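Local structure of succinoglycan biosynthesis protein (Bacillus cereus ATCC 14579, 2QGM) at residues Pro60-Asp63 / Leu64-Leu67; Lys120-Glu123 / Tyr124-Gly128; Tyr140-Asp143 / Glu144-Ala147; Lys223-Phe226 / Lys227-Glu231. The protein is a predicted lipoprotein of the erythromycin esterase-like family, named for succinoglycan biosynthesis, and probably acts as a hydrolase-like enzyme of uncertain substrate. All coordinates share one frame; numbering follows the deposited sequence.

Contact 1 (Pro60-Asp63 / Leu64-Leu67); sequences PFED and LKPL
Leu64 N donates to Phe61 O over 3.0 Å, an i to i+3 bond that closes the turn. One residue on, Lys65 N reaches Glu62 O at 3.4 Å in a weak bond. The side chains of the same pair lie alongside each other, pointing the same way; the glutamate bends at chi2 (-62°) and the lysine at chi3, and Glu62 OE1 and Lys65 NZ form a long salt bridge of 3.9 Å. Asp63 turns its carboxylate back beside Leu64, OD1 lying 3.7 Å from Leu64 CG, while its oxygens are taken by Arg95 in a salt bridge and by the backbone N of Lys53. On the inner side Leu64 CD1 meets Phe61 CD1 at 3.5 Å, the two side chains crossing at a slant. Tyr99 of helix 87-104 sets its ring edge-to-face with Phe61 and also touches Leu64. A 3-10 turn thus leads into helix 65-71, with Pro66 in the first turn of that helix and the side chains of Phe61 and Leu64 on helix 87-104.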
loop_
_atom_site.group_PDB
_atom_site.type_symbol
_atom_site.label_atom_id
_atom_site.label_comp_id
_atom_site.label_asym_id
_atom_site.label_seq_id
_atom_site.Cartn_x
_atom_site.Cartn_y
_atom_site.Cartn_z
ATOM N N PRO A 60 4.137 24.697 3.525
ATOM C CA PRO A 60 5.594 24.519 3.464
ATOM C C PRO A 60 6.002 23.197 4.124
ATOM O O PRO A 60 5.330 22.733 5.038
ATOM C CB PRO A 60 6.116 25.737 4.227
ATOM C CG PRO A 60 5.090 26.776 3.939
ATOM C CD PRO A 60 3.796 26.007 4.111
ATOM N N PHE A 61 7.115 22.621 3.677
ATOM C CA PHE A 61 7.586 21.341 4.203
ATOM C C PHE A 61 8.717 21.417 5.224
ATOM O O PHE A 61 9.475 20.457 5.384
ATOM C CB PHE A 61 8.041 20.443 3.044
ATOM C CG PHE A 61 6.946 20.089 2.080
ATOM C CD1 PHE A 61 5.805 19.430 2.521
ATOM C CD2 PHE A 61 7.071 20.379 0.721
ATOM C CE1 PHE A 61 4.799 19.060 1.628
ATOM C CE2 PHE A 61 6.073 20.012 -0.181
ATOM C CZ PHE A 61 4.930 19.349 0.272
ATOM N N GLU A 62 8.841 22.544 5.918
ATOM C CA GLU A 62 9.906 22.692 6.902
ATOM C C GLU A 62 9.894 21.621 7.992
ATOM O O GLU A 62 10.953 21.166 8.423
ATOM C CB GLU A 62 9.844 24.075 7.558
ATOM C CG GLU A 62 10.364 25.201 6.682
ATOM C CD GLU A 62 11.836 25.037 6.326
ATOM O OE1 GLU A 62 12.676 24.992 7.255
ATOM O OE2 GLU A 62 12.152 24.955 5.118
ATOM N N ASP A 63 8.707 21.209 8.431
ATOM C CA ASP A 63 8.621 20.209 9.493
ATOM C C ASP A 63 8.911 18.787 9.026
ATOM O O ASP A 63 8.949 17.860 9.837
ATOM C CB ASP A 63 7.251 20.274 10.190
ATOM C CG ASP A 63 6.110 19.900 9.276
ATOM O OD1 ASP A 63 6.245 20.073 8.047
ATOM O OD2 ASP A 63 5.067 19.443 9.791
ATOM N N LEU A 64 9.129 18.612 7.725
ATOM C CA LEU A 64 9.432 17.288 7.190
ATOM C C LEU A 64 10.923 17.107 6.912
ATOM O O LEU A 64 11.346 16.053 6.435
ATOM C CB LEU A 64 8.629 17.024 5.910
ATOM C CG LEU A 64 7.109 16.993 6.106
ATOM C CD1 LEU A 64 6.399 16.784 4.772
ATOM C CD2 LEU A 64 6.749 15.891 7.087
ATOM N N LYS A 65 11.721 18.128 7.211
ATOM C CA LYS A 65 13.157 18.025 6.993
ATOM C C LYS A 65 13.756 16.861 7.790
ATOM O O LYS A 65 14.676 16.195 7.317
ATOM C CB LYS A 65 13.856 19.338 7.349
ATOM C CG LYS A 65 13.442 20.497 6.440
ATOM C CD LYS A 65 14.561 21.527 6.273
ATOM C CE LYS A 65 15.005 22.118 7.600
ATOM N NZ LYS A 65 16.093 23.127 7.406
ATOM N N PRO A 66 13.256 16.606 9.012
ATOM C CA PRO A 66 13.830 15.483 9.760
ATOM C C PRO A 66 13.571 14.166 9.026
ATOM O O PRO A 66 14.330 13.213 9.166
ATOM C CB PRO A 66 13.098 15.549 11.096
ATOM C CG PRO A 66 12.864 17.004 11.270
ATOM C CD PRO A 66 12.403 17.433 9.885
ATOM N N LEU A 67 12.502 14.136 8.234
ATOM C CA LEU A 67 12.137 12.937 7.493
ATOM C C LEU A 67 13.128 12.590 6.385
ATOM O O LEU A 67 13.391 11.411 6.125
ATOM C CB LEU A 67 10.735 13.081 6.892
ATOM C CG LEU A 67 10.190 11.843 6.163
ATOM C CD1 LEU A 67 10.028 10.696 7.154
ATOM C CD2 LEU A 67 8.863 12.177 5.498
#

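Contact 2 (Lys120-Glu123 / Tyr124-Gly128); sequences KLNE and YIQTG
Tyr124 N to Lys120 O (2.9 Å) and Ile125 N to Leu121 O (3.0 Å) continue the i to i+4 ladder through the last turns of helix 115-127. Near the end of the ladder Glu123 O accepts both Thr127 N at 2.9 Å and the hydroxyl Thr127 OG1 at 2.8 Å. These two donors come from opposite faces of the carbonyl plane, the hydroxyl standing 38° out of it. With chi1 at 64°, OG1 sits between the backbone N and the carbonyl carbon of Thr127, and from there it folds back onto the preceding turn. Gly128 then leaves the helix with positive phi (82°), while its N makes the last bond of the ladder, to Tyr124 O at 2.7 Å.

Along one flank Ile125 CD1 reaches Asn122 OD1 at 3.6 Å, the two side chains meeting at a slant. The Asn122 amide is fixed by strand 166-171: OD1 accepts from Phe167 N and ND2 donates to Gln166 OE1. Tyr124 CB rests 3.3 Å from Leu121 O, and the ring carries its hydroxyl to a hydrogen bond with Lys153 of helix 143-157. Leu121 and Ile125 both lie on Phe167, so apolar packing accompanies the polar link to the strand.

Chemically, the helix end uses a threonine hydroxyl to share a carbonyl already bonded to an amide. The buried asparagine has both ends of its amide satisfied, which should hold its plane steady and tie helix 115-127 to the edge strand of the main sheet.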
loop_
_atom_site.group_PDB
_atom_site.type_symbol
_atom_site.label_atom_id
_atom_site.label_comp_id
_atom_site.label_asym_id
_atom_site.label_seq_id
_atom_site.Cartn_x
_atom_site.Cartn_y
_atom_site.Cartn_z
ATOM N N LYS A 120 -5.808 2.349 -15.220
ATOM C CA LYS A 120 -6.710 3.462 -15.474
ATOM C C LYS A 120 -6.307 4.700 -14.689
ATOM O O LYS A 120 -6.430 5.821 -15.186
ATOM C CB LYS A 120 -8.156 3.078 -15.132
ATOM C CG LYS A 120 -8.672 1.855 -15.881
ATOM C CD LYS A 120 -10.071 1.467 -15.418
ATOM C CE LYS A 120 -10.491 0.098 -15.953
ATOM N NZ LYS A 120 -10.381 0.006 -17.436
ATOM N N LEU A 121 -5.840 4.509 -13.461
ATOM C CA LEU A 121 -5.417 5.650 -12.649
ATOM C C LEU A 121 -4.145 6.230 -13.245
ATOM O O LEU A 121 -3.944 7.449 -13.229
ATOM C CB LEU A 121 -5.186 5.225 -11.196
ATOM C CG LEU A 121 -6.497 5.129 -10.409
ATOM C CD1 LEU A 121 -6.318 4.257 -9.171
ATOM C CD2 LEU A 121 -6.958 6.527 -10.040
ATOM N N ASN A 122 -3.288 5.368 -13.783
ATOM C CA ASN A 122 -2.057 5.868 -14.372
ATOM C C ASN A 122 -2.414 6.662 -15.617
ATOM O O ASN A 122 -1.856 7.724 -15.859
ATOM C CB ASN A 122 -1.083 4.737 -14.718
ATOM C CG ASN A 122 0.340 5.240 -14.903
ATOM O OD1 ASN A 122 0.728 6.253 -14.317
ATOM N ND2 ASN A 122 1.129 4.529 -15.703
ATOM N N GLU A 123 -3.367 6.166 -16.400
ATOM C CA GLU A 123 -3.775 6.887 -17.600
ATOM C C GLU A 123 -4.340 8.240 -17.184
ATOM O O GLU A 123 -4.108 9.248 -17.852
ATOM C CB GLU A 123 -4.833 6.098 -18.374
ATOM C CG GLU A 123 -5.199 6.725 -19.710
ATOM C CD GLU A 123 -6.194 5.893 -20.497
ATOM O OE1 GLU A 123 -6.016 4.658 -20.552
ATOM O OE2 GLU A 123 -7.154 6.471 -21.056
ATOM N N TYR A 124 -5.075 8.263 -16.075
ATOM C CA TYR A 124 -5.645 9.509 -15.574
ATOM C C TYR A 124 -4.565 10.531 -15.222
ATOM O O TYR A 124 -4.653 11.703 -15.614
ATOM C CB TYR A 124 -6.491 9.277 -14.321
ATOM C CG TYR A 124 -7.086 10.571 -13.804
ATOM C CD1 TYR A 124 -8.151 11.171 -14.460
ATOM C CD2 TYR A 124 -6.521 11.243 -12.719
ATOM C CE1 TYR A 124 -8.646 12.404 -14.059
ATOM C CE2 TYR A 124 -7.006 12.489 -12.310
ATOM C CZ TYR A 124 -8.075 13.062 -12.990
ATOM O OH TYR A 124 -8.590 14.286 -12.614
ATOM N N ILE A 125 -3.557 10.100 -14.466
ATOM C CA ILE A 125 -2.504 11.030 -14.069
ATOM C C ILE A 125 -1.525 11.377 -15.195
ATOM O O ILE A 125 -0.713 12.283 -15.038
ATOM C CB ILE A 125 -1.723 10.527 -12.812
ATOM C CG1 ILE A 125 -0.908 9.275 -13.128
ATOM C CG2 ILE A 125 -2.700 10.242 -11.679
ATOM C CD1 ILE A 125 0.161 9.000 -12.074
ATOM N N GLN A 126 -1.604 10.674 -16.323
ATOM C CA GLN A 126 -0.725 10.975 -17.457
ATOM C C GLN A 126 -1.439 11.873 -18.473
ATOM O O GLN A 126 -0.834 12.787 -19.024
ATOM C CB GLN A 126 -0.283 9.700 -18.189
ATOM C CG GLN A 126 0.367 8.650 -17.318
ATOM C CD GLN A 126 1.683 9.086 -16.707
ATOM O OE1 GLN A 126 2.124 8.511 -15.713
ATOM N NE2 GLN A 126 2.327 10.087 -17.302
ATOM N N THR A 127 -2.728 11.620 -18.700
ATOM C CA THR A 127 -3.489 12.371 -19.693
ATOM C C THR A 127 -4.724 13.119 -19.199
ATOM O O THR A 127 -5.267 13.957 -19.921
ATOM C CB THR A 127 -3.929 11.442 -20.836
ATOM O OG1 THR A 127 -4.826 10.447 -20.330
ATOM C CG2 THR A 127 -2.719 10.753 -21.447
ATOM N N GLY A 128 -5.176 12.816 -17.988
ATOM C CA GLY A 128 -6.353 13.483 -17.454
ATOM C C GLY A 128 -7.650 12.873 -17.961
ATOM O O GLY A 128 -8.717 13.469 -17.830
#

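Contact 3 (Tyr140-Asp143 / Glu144-Ala147); sequences YPTD and EIIA
Ile145 CD1 lies over one face of the Tyr140 ring, 3.9 Å from its centroid and 17° off the normal, a CH-pi contact displaced toward the ring's rim. The same methyl also touches Tyr140 O at 3.5 Å, so both the ring and the backbone of Tyr140 meet it. The isoleucine branch puts it there: CG1 is anti to the carbonyl carbon (chi1 -63°), and the branch is extended beyond CG1. Beside it, Ile145 N donates an almost straight bond of 3.1 Å to Thr142 OG1. Glu144 bends at chi2 (90°) and crosses Thr142 at about a right angle, bringing OE1 to 3.1 Å from Thr142 CB.

Thr142 is therefore the N-cap of helix 143-157, its hydroxyl occupying an amide of the first turn, which has no preceding helical carbonyl to bond. The regular ladder starts at once, with Ile146 N on Thr142 O at 3.0 Å and Ala147 N on Asp143 O at 3.0 Å. Just upstream, an inverse gamma turn centred on Pro141 brings the chain round to the cap; Ile146 CD1 lies 4.0 Å from Pro141 C.

An outer shell fixes the polar ends. Tyr140 OH is hydrogen-bonded to Glu81 and Trp304, and Glu144 OE2 to Ser87 and His443. Backbone hydrogen bonds between Pro141 and Lys445 and between Asp143 and His443 bring the C-terminal tail alongside the cap, while Phe90 of helix 87-104 covers Thr142, Glu144 and Ile145, and Met111 of strand 108-111 touches both Tyr140 and Ile145.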
loop_
_atom_site.group_PDB
_atom_site.type_symbol
_atom_site.label_atom_id
_atom_site.label_comp_id
_atom_site.label_asym_id
_atom_site.label_seq_id
_atom_site.Cartn_x
_atom_site.Cartn_y
_atom_site.Cartn_z
ATOM N N TYR A 140 -11.840 3.582 -0.605
ATOM C CA TYR A 140 -10.796 4.426 -1.179
ATOM C C TYR A 140 -11.246 5.620 -2.030
ATOM O O TYR A 140 -10.484 6.572 -2.190
ATOM C CB TYR A 140 -9.786 3.581 -1.958
ATOM C CG TYR A 140 -8.560 3.225 -1.139
ATOM C CD1 TYR A 140 -8.621 3.145 0.254
ATOM C CD2 TYR A 140 -7.340 2.973 -1.754
ATOM C CE1 TYR A 140 -7.497 2.824 1.009
ATOM C CE2 TYR A 140 -6.206 2.645 -1.008
ATOM C CZ TYR A 140 -6.294 2.577 0.376
ATOM O OH TYR A 140 -5.187 2.253 1.124
ATOM N N PRO A 141 -12.477 5.599 -2.586
ATOM C CA PRO A 141 -12.896 6.754 -3.395
ATOM C C PRO A 141 -13.317 7.906 -2.475
ATOM O O PRO A 141 -14.475 8.328 -2.484
ATOM C CB PRO A 141 -14.087 6.216 -4.200
ATOM C CG PRO A 141 -14.052 4.742 -4.018
ATOM C CD PRO A 141 -13.504 4.546 -2.635
ATOM N N THR A 142 -12.374 8.399 -1.677
ATOM C CA THR A 142 -12.643 9.480 -0.733
ATOM C C THR A 142 -12.146 10.812 -1.265
ATOM O O THR A 142 -11.326 10.855 -2.176
ATOM C CB THR A 142 -11.949 9.224 0.617
ATOM O OG1 THR A 142 -10.527 9.293 0.439
ATOM C CG2 THR A 142 -12.321 7.849 1.156
ATOM N N ASP A 143 -12.643 11.904 -0.691
ATOM C CA ASP A 143 -12.208 13.230 -1.118
ATOM C C ASP A 143 -10.713 13.373 -0.864
ATOM O O ASP A 143 -9.995 13.956 -1.676
ATOM C CB ASP A 143 -12.946 14.330 -0.354
ATOM C CG ASP A 143 -14.428 14.376 -0.673
ATOM O OD1 ASP A 143 -14.810 14.047 -1.820
ATOM O OD2 ASP A 143 -15.209 14.767 0.218
ATOM N N GLU A 144 -10.258 12.827 0.264
ATOM C CA GLU A 144 -8.854 12.901 0.657
ATOM C C GLU A 144 -7.918 12.264 -0.370
ATOM O O GLU A 144 -6.938 12.882 -0.786
ATOM C CB GLU A 144 -8.647 12.234 2.028
ATOM C CG GLU A 144 -9.386 12.910 3.197
ATOM C CD GLU A 144 -10.794 12.366 3.434
ATOM O OE1 GLU A 144 -11.282 11.571 2.609
ATOM O OE2 GLU A 144 -11.417 12.735 4.453
ATOM N N ILE A 145 -8.221 11.034 -0.777
ATOM C CA ILE A 145 -7.379 10.337 -1.739
ATOM C C ILE A 145 -7.517 10.898 -3.150
ATOM O O ILE A 145 -6.527 11.062 -3.855
ATOM C CB ILE A 145 -7.677 8.804 -1.737
ATOM C CG1 ILE A 145 -7.336 8.228 -0.366
ATOM C CG2 ILE A 145 -6.864 8.094 -2.821
ATOM C CD1 ILE A 145 -7.640 6.752 -0.181
ATOM N N ILE A 146 -8.739 11.211 -3.562
ATOM C CA ILE A 146 -8.943 11.757 -4.891
ATOM C C ILE A 146 -8.202 13.076 -5.047
ATOM O O ILE A 146 -7.714 13.387 -6.123
ATOM C CB ILE A 146 -10.436 11.933 -5.178
ATOM C CG1 ILE A 146 -11.085 10.549 -5.228
ATOM C CG2 ILE A 146 -10.632 12.680 -6.491
ATOM C CD1 ILE A 146 -12.580 10.566 -5.309
ATOM N N ALA A 147 -8.092 13.831 -3.958
ATOM C CA ALA A 147 -7.374 15.100 -3.999
ATOM C C ALA A 147 -5.910 14.834 -4.333
ATOM O O ALA A 147 -5.287 15.610 -5.052
ATOM C CB ALA A 147 -7.481 15.817 -2.659
#

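Contact 4 (Lys223-Phe226 / Lys227-Glu231); sequences KEKF and KANAE
Lys227 sits one turn beyond Lys223, its CB 3.5 Å from Lys223 O and 3.7 Å from Glu224 O. From CB, CG leaves anti to the backbone N (chi1 172°), and the chain runs extended to CE; the side chain as a whole touches Leu271 and, on helix 253-269, Thr267 and Thr268. At the end it bends, chi4 being -67°, and turns NZ toward Glu231 OE1 at 3.3 Å, a salt bridge with a weak hydrogen bond one turn further on. Glu224, of opposite charge, stays more distant, its OE1 6.3 Å from Lys227 NZ. Beneath these side chains the backbone ladder is regular: Lys227 N bonds to Lys223 O at 2.9 Å, and Ala228, Asn229 and Ala230 follow the same i to i+4 pattern. Asn229 folds back over the previous turn, OD1 coming to 3.1 Å from Lys225 O, an approach of two acceptors, while ND2 bonds weakly to Asn201 O. In helix 220-236, Phe226 meets Glu204, just after helix 195-203, and Leu218, in the loop leading into this helix; Lys227 and Ala230 lie against helix 253-269.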
loop_
_atom_site.group_PDB
_atom_site.type_symbol
_atom_site.label_atom_id
_atom_site.label_comp_id
_atom_site.label_asym_id
_atom_site.label_seq_id
_atom_site.Cartn_x
_atom_site.Cartn_y
_atom_site.Cartn_z
ATOM N N LYS A 223 -8.947 -24.473 -13.021
ATOM C CA LYS A 223 -7.897 -23.631 -12.463
ATOM C C LYS A 223 -6.534 -23.996 -13.062
ATOM O O LYS A 223 -5.781 -23.109 -13.459
ATOM C CB LYS A 223 -7.852 -23.760 -10.940
ATOM C CG LYS A 223 -9.059 -23.162 -10.231
ATOM C CD LYS A 223 -8.939 -23.317 -8.718
ATOM C CE LYS A 223 -10.244 -22.966 -8.021
ATOM N NZ LYS A 223 -10.210 -23.260 -6.561
ATOM N N GLU A 224 -6.223 -25.291 -13.126
ATOM C CA GLU A 224 -4.952 -25.749 -13.695
ATOM C C GLU A 224 -4.845 -25.282 -15.146
ATOM O O GLU A 224 -3.803 -24.791 -15.591
ATOM C CB GLU A 224 -4.854 -27.279 -13.665
ATOM C CG GLU A 224 -4.715 -27.903 -12.281
ATOM C CD GLU A 224 -3.380 -27.595 -11.622
ATOM O OE1 GLU A 224 -2.343 -27.603 -12.325
ATOM O OE2 GLU A 224 -3.361 -27.364 -10.395
ATOM N N LYS A 225 -5.945 -25.448 -15.869
ATOM C CA LYS A 225 -6.050 -25.073 -17.270
ATOM C C LYS A 225 -5.834 -23.570 -17.461
ATOM O O LYS A 225 -5.031 -23.160 -18.299
ATOM C CB LYS A 225 -7.431 -25.486 -17.786
ATOM C CG LYS A 225 -7.689 -25.253 -19.259
ATOM C CD LYS A 225 -9.095 -25.736 -19.587
ATOM C CE LYS A 225 -9.433 -25.594 -21.056
ATOM N NZ LYS A 225 -10.831 -26.048 -21.305
ATOM N N PHE A 226 -6.533 -22.752 -16.676
ATOM C CA PHE A 226 -6.386 -21.302 -16.797
ATOM C C PHE A 226 -4.993 -20.810 -16.420
ATOM O O PHE A 226 -4.491 -19.852 -17.007
ATOM C CB PHE A 226 -7.426 -20.566 -15.946
ATOM C CG PHE A 226 -8.842 -20.728 -16.435
ATOM C CD1 PHE A 226 -9.111 -20.925 -17.791
ATOM C CD2 PHE A 226 -9.909 -20.645 -15.545
ATOM C CE1 PHE A 226 -10.433 -21.036 -18.254
ATOM C CE2 PHE A 226 -11.235 -20.753 -15.988
ATOM C CZ PHE A 226 -11.494 -20.948 -17.346
ATOM N N LYS A 227 -4.370 -21.439 -15.428
ATOM C CA LYS A 227 -3.020 -21.044 -15.021
ATOM C C LYS A 227 -2.069 -21.335 -16.179
ATOM O O LYS A 227 -1.184 -20.533 -16.490
ATOM C CB LYS A 227 -2.569 -21.832 -13.783
ATOM C CG LYS A 227 -1.097 -21.614 -13.434
ATOM C CD LYS A 227 -0.617 -22.535 -12.323
ATOM C CE LYS A 227 0.893 -22.403 -12.103
ATOM N NZ LYS A 227 1.707 -22.902 -13.254
ATOM N N ALA A 228 -2.260 -22.492 -16.809
ATOM C CA ALA A 228 -1.441 -22.902 -17.945
ATOM C C ALA A 228 -1.606 -21.912 -19.092
ATOM O O ALA A 228 -0.623 -21.473 -19.691
ATOM C CB ALA A 228 -1.843 -24.310 -18.405
ATOM N N ASN A 229 -2.852 -21.565 -19.402
ATOM C CA ASN A 229 -3.126 -20.616 -20.478
ATOM C C ASN A 229 -2.467 -19.263 -20.203
ATOM O O ASN A 229 -1.896 -18.647 -21.106
ATOM C CB ASN A 229 -4.640 -20.426 -20.644
ATOM C CG ASN A 229 -5.325 -21.642 -21.250
ATOM O OD1 ASN A 229 -4.729 -22.715 -21.365
ATOM N ND2 ASN A 229 -6.586 -21.479 -21.634
ATOM N N ALA A 230 -2.546 -18.805 -18.954
ATOM C CA ALA A 230 -1.974 -17.512 -18.564
ATOM C C ALA A 230 -0.460 -17.532 -18.645
ATOM O O ALA A 230 0.167 -16.569 -19.085
ATOM C CB ALA A 230 -2.406 -17.155 -17.148
ATOM N N GLU A 231 0.130 -18.632 -18.195
ATOM C CA GLU A 231 1.576 -18.769 -18.231
ATOM C C GLU A 231 2.044 -18.785 -19.685
ATOM O O GLU A 231 3.093 -18.234 -20.012
ATOM C CB GLU A 231 1.988 -20.057 -17.511
ATOM C CG GLU A 231 3.468 -20.386 -17.600
ATOM C CD GLU A 231 3.896 -21.429 -16.588
ATOM O OE1 GLU A 231 3.049 -22.255 -16.184
ATOM O OE2 GLU A 231 5.084 -21.424 -16.200
#

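The four contacts follow one another along the chain without overlap: contacts 1 and 3 where a helix begins, contact 2 at the end of one and contact 4 within one. Contacts 2 and 3 are the nearest pair, their centres 15 Å apart and nearest atoms about 6 Å; they lie on the successive helices 115-127 and 143-157, which pack together beside strands 108-111 and 166-171 of the mixed sheet. Contact 1, whose centre is 24 Å from that of contact 3, shares helix 87-104 with it as a neighbour. Contact 4, on helix 220-236, has its centre 49 Å from that of contact 1, on the opposite side of the chain's centre, and packs among helices.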